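Local atomic coordinates of hypothetical glycoside hydrolase (Parabacteroides distasonis, PDB entry 3TAW), a protein that is of unknown function but belongs to a family of glycoside-hydrolase-like proteins that probably share a five-bladed beta-propeller fold. Residues N52-I57 with E325-Y330; E119-I123 with V322-G326; A179-L185 with C247-L253. All blocks are in the same frame, centred on the assembly; numbering follows the deposited sequence. Where two conformers were deposited one is given.

Contact 1. Residues N52-I57 with E325-Y330; sequences NPAATI and EGLVYY. With EDO (1,2-ethanediol), chain I.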
loop_
_atom_site.group_PDB
_atom_site.type_symbol
_atom_site.label_atom_id
_atom_site.label_comp_id
_atom_site.label_asym_id
_atom_site.label_seq_id
_atom_site.Cartn_x
_atom_site.Cartn_y
_atom_site.Cartn_z
ATOM N N ASN A 52 -1.788 -0.801 8.026
ATOM C CA ASN A 52 -1.309 -0.795 6.616
ATOM C C ASN A 52 -1.848 -1.932 5.764
ATOM O O ASN A 52 -1.150 -2.917 5.514
ATOM C CB ASN A 52 0.213 -0.730 6.584
ATOM C CG ASN A 52 0.737 0.574 7.139
ATOM O OD1 ASN A 52 -0.063 1.397 7.595
ATOM N ND2 ASN A 52 2.066 0.776 7.118
ATOM N N PRO A 53 -3.090 -1.789 5.316
ATOM C CA PRO A 53 -3.802 -2.917 4.708
ATOM C C PRO A 53 -3.869 -2.872 3.182
ATOM O O PRO A 53 -3.970 -1.792 2.592
ATOM C CB PRO A 53 -5.206 -2.731 5.265
ATOM C CG PRO A 53 -5.378 -1.221 5.263
ATOM C CD PRO A 53 -4.020 -0.702 5.697
ATOM N N ALA A 54 -3.869 -4.045 2.570
ATOM C CA ALA A 54 -4.273 -4.178 1.179
ATOM C C ALA A 54 -5.757 -4.490 1.139
ATOM O O ALA A 54 -6.315 -4.957 2.134
ATOM C CB ALA A 54 -3.522 -5.284 0.516
ATOM N N ALA A 55 -6.406 -4.195 0.011
ATOM C CA ALA A 55 -7.794 -4.561 -0.183
ATOM C C ALA A 55 -8.054 -4.960 -1.614
ATOM O O ALA A 55 -7.420 -4.452 -2.551
ATOM C CB ALA A 55 -8.746 -3.418 0.196
ATOM N N THR A 56 -8.974 -5.887 -1.770
ATOM C CA THR A 56 -9.384 -6.313 -3.086
ATOM C C THR A 56 -10.804 -6.884 -3.001
ATOM O O THR A 56 -11.441 -6.839 -1.949
ATOM C CB THR A 56 -8.354 -7.271 -3.752
ATOM O OG1 THR A 56 -8.624 -7.380 -5.157
ATOM C CG2 THR A 56 -8.329 -8.681 -3.084
ATOM N N ILE A 57 -11.306 -7.392 -4.115
ATOM C CA ILE A 57 -12.636 -8.026 -4.174
ATOM C C ILE A 57 -12.403 -9.433 -4.661
ATOM O O ILE A 57 -11.714 -9.644 -5.648
ATOM C CB ILE A 57 -13.616 -7.280 -5.135
ATOM C CG1 ILE A 57 -13.880 -5.870 -4.582
ATOM C CG2 ILE A 57 -14.959 -8.059 -5.305
ATOM C CD1 ILE A 57 -14.656 -4.977 -5.494
ATOM N N GLU A 325 -3.744 2.680 1.553
ATOM C CA GLU A 325 -3.073 1.495 0.996
ATOM C C GLU A 325 -3.958 0.467 0.304
ATOM O O GLU A 325 -3.450 -0.342 -0.481
ATOM C CB GLU A 325 -2.262 0.834 2.125
ATOM C CG GLU A 325 -1.328 -0.299 1.683
ATOM C CD GLU A 325 -0.319 -0.700 2.772
ATOM O OE1 GLU A 325 -0.036 0.124 3.663
ATOM O OE2 GLU A 325 0.187 -1.863 2.753
ATOM N N GLY A 326 -5.258 0.455 0.628
ATOM C CA GLY A 326 -6.246 -0.428 0.004
ATOM C C GLY A 326 -7.407 0.404 -0.545
ATOM O O GLY A 326 -7.858 1.346 0.087
ATOM N N LEU A 327 -7.890 0.064 -1.734
ATOM C CA LEU A 327 -8.944 0.838 -2.389
ATOM C C LEU A 327 -9.745 -0.071 -3.305
ATOM O O LEU A 327 -9.158 -0.731 -4.172
ATOM C CB LEU A 327 -8.338 2.000 -3.173
ATOM C CG LEU A 327 -9.322 2.893 -3.927
ATOM C CD1 LEU A 327 -10.371 3.538 -2.967
ATOM C CD2 LEU A 327 -8.550 3.977 -4.729
ATOM N N VAL A 328 -11.053 -0.149 -3.073
ATOM C CA VAL A 328 -11.938 -0.961 -3.899
ATOM C C VAL A 328 -13.200 -0.188 -4.278
ATOM O O VAL A 328 -13.650 0.694 -3.543
ATOM C CB VAL A 328 -12.351 -2.295 -3.212
ATOM C CG1 VAL A 328 -11.128 -3.203 -2.995
ATOM C CG2 VAL A 328 -13.098 -2.037 -1.875
ATOM N N TYR A 329 -13.776 -0.554 -5.422
ATOM C CA TYR A 329 -15.059 -0.057 -5.872
ATOM C C TYR A 329 -16.061 -1.196 -5.691
ATOM O O TYR A 329 -15.964 -2.233 -6.369
ATOM C CB TYR A 329 -14.967 0.342 -7.343
ATOM C CG TYR A 329 -16.215 0.991 -7.837
ATOM C CD1 TYR A 329 -16.565 2.255 -7.401
ATOM C CD2 TYR A 329 -17.076 0.327 -8.707
ATOM C CE1 TYR A 329 -17.725 2.871 -7.835
ATOM C CE2 TYR A 329 -18.237 0.937 -9.151
ATOM C CZ TYR A 329 -18.556 2.196 -8.697
ATOM O OH TYR A 329 -19.701 2.822 -9.122
ATOM N N TYR A 330 -16.997 -1.019 -4.764
ATOM C CA TYR A 330 -17.877 -2.118 -4.308
ATOM C C TYR A 330 -19.247 -1.532 -4.032
ATOM O O TYR A 330 -19.347 -0.482 -3.409
ATOM C CB TYR A 330 -17.314 -2.716 -3.028
ATOM C CG TYR A 330 -17.988 -3.976 -2.551
ATOM C CD1 TYR A 330 -17.749 -5.181 -3.175
ATOM C CD2 TYR A 330 -18.815 -3.965 -1.437
ATOM C CE1 TYR A 330 -18.351 -6.366 -2.730
ATOM C CE2 TYR A 330 -19.408 -5.127 -0.961
ATOM C CZ TYR A 330 -19.184 -6.331 -1.614
ATOM O OH TYR A 330 -19.784 -7.512 -1.170
HETATM C C1 EDO I . -7.815 -3.757 -5.751
HETATM O O1 EDO I . -8.231 -4.838 -6.611
HETATM C C2 EDO I . -7.387 -2.521 -6.560
HETATM O O2 EDO I . -7.066 -1.375 -5.730
HETATM O O HOH W 1 -6.364 -2.044 -3.152
HETATM O O HOH W 2 -4.050 -2.764 -1.879
#
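Asn52 stands at a corner of the chain; its CB comes 3.1 Å from Glu325 OE1, while its ND2 hydrogen-bonds to Asp120 OD1 and to an unidentified ligand. The Pro53 carbonyl faces the classic beta bulge of Glu325 and Gly326 opposite Tyr337. Pro53 O lies 3.3 Å from Gly326 N, at too poor an angle for a hydrogen bond. The CB of Ala54 points away from 325-330, and its side chain touches Pro121 and Ile123; Ala55 CB points across, and a modelled CB on Gly326 would clash with it at 2.9 Å, leaving no room for a side chain on this backbone. The segments, 17° from parallel, are consistent with inner strands of the first and last blades of a beta-propeller; at this seam no direct hydrogen bond crosses, and water fills part of the gap. Water 1 links Ala55 O (2.7 Å) to Leu327 N (3.0 Å), and water 2 joins Glu325 O (2.9 Å) weakly to Ala55 N (3.3 Å). Next, Thr56 OG1 binds 1,2-ethanediol O1 (3.0 Å), whose O2 donates to Leu327 O (2.7 Å). Ile57 closes the seam, its CG1 4.1 Å from Val328 CB and its CD1 3.9 Å from Tyr330 CD1 at the ring edge.

Contact 2. Residues E119-I123 with V322-G326; sequences EDPRI and VFVEG. With EDO (1,2-ethanediol), chain P.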
loop_
_atom_site.group_PDB
_atom_site.type_symbol
_atom_site.label_atom_id
_atom_site.label_comp_id
_atom_site.label_asym_id
_atom_site.label_seq_id
_atom_site.Cartn_x
_atom_site.Cartn_y
_atom_site.Cartn_z
ATOM N N GLU A 119 5.554 -7.111 5.055
ATOM C CA GLU A 119 4.899 -5.846 5.405
ATOM C C GLU A 119 4.154 -5.186 4.244
ATOM O O GLU A 119 4.450 -5.447 3.078
ATOM C CB GLU A 119 5.930 -4.812 5.875
ATOM C CG GLU A 119 6.941 -5.300 6.920
ATOM C CD GLU A 119 7.945 -4.232 7.288
ATOM O OE1 GLU A 119 8.124 -3.252 6.491
ATOM O OE2 GLU A 119 8.581 -4.376 8.365
ATOM N N ASP A 120 3.223 -4.297 4.598
ATOM C CA ASP A 120 2.755 -3.241 3.705
ATOM C C ASP A 120 2.349 -3.733 2.321
ATOM O O ASP A 120 2.920 -3.328 1.294
ATOM C CB ASP A 120 3.811 -2.153 3.618
ATOM C CG ASP A 120 4.023 -1.421 4.942
ATOM O OD1 ASP A 120 3.330 -1.737 5.938
ATOM O OD2 ASP A 120 4.850 -0.474 4.947
ATOM N N PRO A 121 1.345 -4.613 2.297
ATOM C CA PRO A 121 0.843 -5.213 1.052
ATOM C C PRO A 121 0.027 -4.223 0.205
ATOM O O PRO A 121 -0.646 -3.339 0.744
ATOM C CB PRO A 121 -0.073 -6.290 1.560
ATOM C CG PRO A 121 -0.608 -5.763 2.850
ATOM C CD PRO A 121 0.565 -5.066 3.476
ATOM N N ARG A 122 0.117 -4.370 -1.109
ATOM C CA ARG A 122 -0.885 -3.854 -2.033
ATOM C C ARG A 122 -1.275 -4.989 -2.946
ATOM O O ARG A 122 -0.422 -5.788 -3.374
ATOM C CB ARG A 122 -0.365 -2.704 -2.923
ATOM C CG ARG A 122 -0.299 -1.355 -2.280
ATOM C CD ARG A 122 0.976 -1.177 -1.550
ATOM N NE ARG A 122 1.225 0.194 -1.069
ATOM C CZ ARG A 122 1.998 0.457 -0.025
ATOM N NH1 ARG A 122 2.591 -0.531 0.612
ATOM N NH2 ARG A 122 2.177 1.699 0.399
ATOM N N ILE A 123 -2.557 -5.039 -3.279
ATOM C CA ILE A 123 -3.100 -6.069 -4.155
ATOM C C ILE A 123 -3.820 -5.441 -5.327
ATOM O O ILE A 123 -4.578 -4.495 -5.153
ATOM C CB ILE A 123 -4.088 -6.982 -3.420
ATOM C CG1 ILE A 123 -3.360 -7.717 -2.285
ATOM C CG2 ILE A 123 -4.767 -7.988 -4.395
ATOM C CD1 ILE A 123 -4.288 -8.423 -1.328
ATOM N N VAL A 322 -2.564 8.571 8.461
ATOM C CA VAL A 322 -3.701 7.977 7.770
ATOM C C VAL A 322 -3.090 7.431 6.491
ATOM O O VAL A 322 -3.051 8.104 5.442
ATOM C CB VAL A 322 -4.887 8.965 7.557
ATOM C CG1 VAL A 322 -5.558 9.251 8.880
ATOM C CG2 VAL A 322 -4.477 10.280 6.861
ATOM N N PHE A 323 -2.595 6.187 6.592
ATOM C CA PHE A 323 -1.697 5.620 5.600
ATOM C C PHE A 323 -2.508 4.819 4.582
ATOM O O PHE A 323 -2.895 3.668 4.822
ATOM C CB PHE A 323 -0.632 4.747 6.279
ATOM C CG PHE A 323 0.543 4.446 5.393
ATOM C CD1 PHE A 323 1.576 5.368 5.232
ATOM C CD2 PHE A 323 0.580 3.258 4.673
ATOM C CE1 PHE A 323 2.649 5.086 4.396
ATOM C CE2 PHE A 323 1.650 2.968 3.833
ATOM C CZ PHE A 323 2.675 3.868 3.695
ATOM N N VAL A 324 -2.806 5.469 3.462
ATOM C CA VAL A 324 -3.714 4.922 2.469
ATOM C C VAL A 324 -3.049 3.814 1.697
ATOM O O VAL A 324 -1.931 3.960 1.248
ATOM C CB VAL A 324 -4.308 6.018 1.555
ATOM C CG1 VAL A 324 -5.186 6.965 2.404
ATOM C CG2 VAL A 324 -3.213 6.756 0.789
ATOM N N GLU A 325 -3.744 2.680 1.553
ATOM C CA GLU A 325 -3.073 1.495 0.996
ATOM C C GLU A 325 -3.958 0.467 0.304
ATOM O O GLU A 325 -3.450 -0.342 -0.481
ATOM C CB GLU A 325 -2.262 0.834 2.125
ATOM C CG GLU A 325 -1.328 -0.299 1.683
ATOM C CD GLU A 325 -0.319 -0.700 2.772
ATOM O OE1 GLU A 325 -0.036 0.124 3.663
ATOM O OE2 GLU A 325 0.187 -1.863 2.753
ATOM N N GLY A 326 -5.258 0.455 0.628
ATOM C CA GLY A 326 -6.246 -0.428 0.004
ATOM C C GLY A 326 -7.407 0.404 -0.545
ATOM O O GLY A 326 -7.858 1.346 0.087
HETATM C C1 EDO P . 12.291 -1.141 7.504
HETATM O O1 EDO P . 12.362 -0.389 6.286
HETATM C C2 EDO P . 11.220 -2.203 7.343
HETATM O O2 EDO P . 10.160 -1.660 6.559
HETATM O O HOH W 2 -4.050 -2.764 -1.879
#
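The carboxyl group of Glu325 overlaps one face of the Arg122 guanidinium, with Glu325 CD above the plane. Arg122 NH1 and Glu325 OE2 are 3.5 Å apart, a salt bridge of charge alone, since the oxygen lies well out of the plane and no N-H points at it. N-H groups at the edge serve other partners: Arg122 NE bonds to Gly248 O, NH2 to Cys247 O, and NH1 weakly to Asp120 O (2.9 Å). This illustrates how a buried arginine can bind carbonyls with its edge and still offer a face to an acid. Glu325 OE2 also sits 2.6 Å from Pro121 O, although the position of OE2 is not fully certain. Phe323 extends the group, its CE2 3.7 Å from Arg122 NH2. Asp120 belongs to the same cluster, but its OD1 is paired with Arg67 and Asn52. The backbones stay apart, and water 2 spans them from Ile123 N (3.1 Å) to Glu325 O (2.9 Å). The cluster lies near the centre of the chain, where the short segments 121-123 and 322-326 run at 43°; their parent strands, 117-125 and 322-330, each begin their own antiparallel sheet, and strand 49-58 touches both.

Contact 3. Residues A179-L185 with C247-L253; sequences ASLVTTL and CGPPAIL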
loop_
_atom_site.group_PDB
_atom_site.type_symbol
_atom_site.label_atom_id
_atom_site.label_comp_id
_atom_site.label_asym_id
_atom_site.label_seq_id
_atom_site.Cartn_x
_atom_site.Cartn_y
_atom_site.Cartn_z
ATOM N N ALA A 179 4.501 -0.187 -3.500
ATOM C CA ALA A 179 4.247 -0.188 -4.936
ATOM C C ALA A 179 2.769 -0.096 -5.291
ATOM O O ALA A 179 1.948 -0.809 -4.729
ATOM C CB ALA A 179 4.863 -1.431 -5.582
ATOM N N SER A 180 2.475 0.730 -6.293
ATOM C CA SER A 180 1.122 0.984 -6.792
ATOM C C SER A 180 1.060 0.625 -8.268
ATOM O O SER A 180 1.474 1.417 -9.129
ATOM C CB SER A 180 0.801 2.476 -6.619
ATOM O OG SER A 180 0.898 2.827 -5.252
ATOM N N LEU A 181 0.560 -0.574 -8.562
ATOM C CA LEU A 181 0.353 -1.007 -9.934
ATOM C C LEU A 181 -0.751 -0.176 -10.589
ATOM O O LEU A 181 -1.731 0.222 -9.950
ATOM C CB LEU A 181 -0.069 -2.477 -9.988
ATOM C CG LEU A 181 1.048 -3.492 -10.086
ATOM C CD1 LEU A 181 1.916 -3.439 -8.866
ATOM C CD2 LEU A 181 0.383 -4.876 -10.261
ATOM N N VAL A 182 -0.605 0.054 -11.875
ATOM C CA VAL A 182 -1.656 0.733 -12.625
ATOM C C VAL A 182 -2.810 -0.238 -12.931
ATOM O O VAL A 182 -2.600 -1.338 -13.440
ATOM C CB VAL A 182 -1.112 1.401 -13.888
ATOM C CG1 VAL A 182 -2.259 1.937 -14.743
ATOM C CG2 VAL A 182 -0.165 2.565 -13.506
ATOM N N THR A 183 -4.016 0.220 -12.591
ATOM C CA THR A 183 -5.270 -0.489 -12.796
ATOM C C THR A 183 -6.219 0.449 -13.539
ATOM O O THR A 183 -5.973 1.653 -13.641
ATOM C CB THR A 183 -5.947 -0.878 -11.457
ATOM O OG1 THR A 183 -6.398 0.305 -10.773
ATOM C CG2 THR A 183 -4.998 -1.704 -10.568
ATOM N N THR A 184 -7.329 -0.106 -14.008
ATOM C CA THR A 184 -8.420 0.695 -14.524
ATOM C C THR A 184 -9.734 -0.015 -14.235
ATOM O O THR A 184 -9.704 -1.160 -13.820
ATOM C CB THR A 184 -8.262 0.960 -16.034
ATOM O OG1 THR A 184 -9.071 2.084 -16.421
ATOM C CG2 THR A 184 -8.623 -0.272 -16.860
ATOM N N LEU A 185 -10.861 0.677 -14.429
ATOM C CA LEU A 185 -12.159 0.041 -14.284
ATOM C C LEU A 185 -12.741 -0.237 -15.648
ATOM O O LEU A 185 -12.815 0.654 -16.511
ATOM C CB LEU A 185 -13.103 0.882 -13.422
ATOM C CG LEU A 185 -12.944 0.544 -11.937
ATOM C CD1 LEU A 185 -11.641 1.088 -11.392
ATOM C CD2 LEU A 185 -14.152 0.984 -11.088
ATOM N N CYS A 247 4.088 5.876 -2.071
ATOM C CA CYS A 247 2.966 5.384 -2.845
ATOM C C CYS A 247 1.950 4.645 -1.965
ATOM O O CYS A 247 2.307 4.004 -0.992
ATOM C CB CYS A 247 3.460 4.487 -3.966
ATOM S SG CYS A 247 4.411 5.371 -5.197
ATOM N N GLY A 248 0.675 4.784 -2.328
ATOM C CA GLY A 248 -0.430 4.244 -1.559
ATOM C C GLY A 248 -1.023 3.015 -2.243
ATOM O O GLY A 248 -0.289 2.080 -2.605
ATOM N N PRO A 249 -2.350 2.986 -2.430
ATOM C CA PRO A 249 -2.948 1.860 -3.108
ATOM C C PRO A 249 -2.601 1.817 -4.599
ATOM O O PRO A 249 -1.941 2.730 -5.112
ATOM C CB PRO A 249 -4.458 2.104 -2.920
ATOM C CG PRO A 249 -4.584 3.567 -2.816
ATOM C CD PRO A 249 -3.345 4.044 -2.114
ATOM N N PRO A 250 -3.044 0.768 -5.308
ATOM C CA PRO A 250 -2.870 0.782 -6.754
ATOM C C PRO A 250 -3.415 2.047 -7.434
ATOM O O PRO A 250 -4.436 2.634 -6.993
ATOM C CB PRO A 250 -3.636 -0.467 -7.212
ATOM C CG PRO A 250 -3.548 -1.391 -6.023
ATOM C CD PRO A 250 -3.713 -0.464 -4.855
ATOM N N ALA A 251 -2.692 2.480 -8.465
ATOM C CA ALA A 251 -3.050 3.646 -9.247
ATOM C C ALA A 251 -4.220 3.305 -10.163
ATOM O O ALA A 251 -4.432 2.134 -10.511
ATOM C CB ALA A 251 -1.852 4.118 -10.084
ATOM N N ILE A 252 -4.949 4.348 -10.565
ATOM C CA ILE A 252 -6.165 4.219 -11.363
ATOM C C ILE A 252 -6.090 5.041 -12.649
ATOM O O ILE A 252 -6.053 6.275 -12.601
ATOM C CB ILE A 252 -7.419 4.646 -10.578
ATOM C CG1 ILE A 252 -7.522 3.845 -9.275
ATOM C CG2 ILE A 252 -8.663 4.402 -11.420
ATOM C CD1 ILE A 252 -8.730 4.173 -8.415
ATOM N N LEU A 253 -6.114 4.344 -13.783
ATOM C CA LEU A 253 -6.072 4.958 -15.110
ATOM C C LEU A 253 -7.475 5.423 -15.451
ATOM O O LEU A 253 -8.366 4.593 -15.610
ATOM C CB LEU A 253 -5.581 3.939 -16.142
ATOM C CG LEU A 253 -5.702 4.244 -17.628
ATOM C CD1 LEU A 253 -4.923 5.476 -17.962
ATOM C CD2 LEU A 253 -5.219 3.011 -18.466
#
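Val182 and Ala251 form the apolar centre, paired across a parallel bridge with Val182 CG2 4.1 Å from Ala251 CB. Val182 CG1 also reaches Leu253 CB at 4.1 Å, so one valine covers two residues on the same strand. Side chains of strands 199-203 and 257-265 pack on this cluster, notably Phe200 on Val182 and Ile258 on Ala251. Thr183 and Ile252 face the other way; there Leu185 CD1 approaches Ile252 CG2 at 4.5 Å, and both residues touch Phe356, a member of the magnesium site.

Outside the apolar groups runs a short parallel ladder. Thr183 straddles Ile252: Thr183 N donates to Ala251 O (2.9 Å), and Thr183 O accepts from Leu253 N (2.7 Å). A CA-H...O contact joins Ile252 CA to Thr183 O at 3.4 Å. One step earlier, the bond from Ala251 N to Leu181 O (2.9 Å) is weak. Here what are probably the innermost strands of two neighbouring propeller blades are zipped together directly.

Hydroxyls finish the edge. Thr183 OG1 donates to Ala251 O (2.7 Å), so that this carbonyl accepts twice; Thr183 OG1 in turn is hydrogen-bonded to Gln190 NE2. Thr184 OG1 donates to Leu253 O (2.7 Å). Pro249 has no amide hydrogen to continue the ladder backward, and here Ser180 OG lies 2.8 Å from Pro249 O and 3.0 Å from Gly248 O, both within reach of its single proton. Hydroxyls thus add to the carbonyl bonding along the ladder at Thr183, at its later end at Thr184, and at the proline end at Ser180, whose acceptor is not settled.

Overall arrangement
All three contacts are buried, and their places are consistent with a five-bladed propeller. Contacts 1 and 3 then join inner strands of neighbouring blades, first with last and third with fourth, whereas contact 2 reaches between the second and the last, which are not neighbours. Contact 2 is the most central, about 3 Å from the chain centre to its own centre, and is a polar cluster with one weak, charge-only salt bridge; contacts 1 and 3, about 9 and 10 Å away, have partly exposed residues toward their ends. Contact 3 uses direct backbone bonding, contact 1 water and apolar side chains. Contacts 1 and 2 share Glu325, Gly326 and water 2; Arg122 links contact 2 to contact 3, and Leu327 CD2 packs on Ile252 CD1 at 3.7 Å.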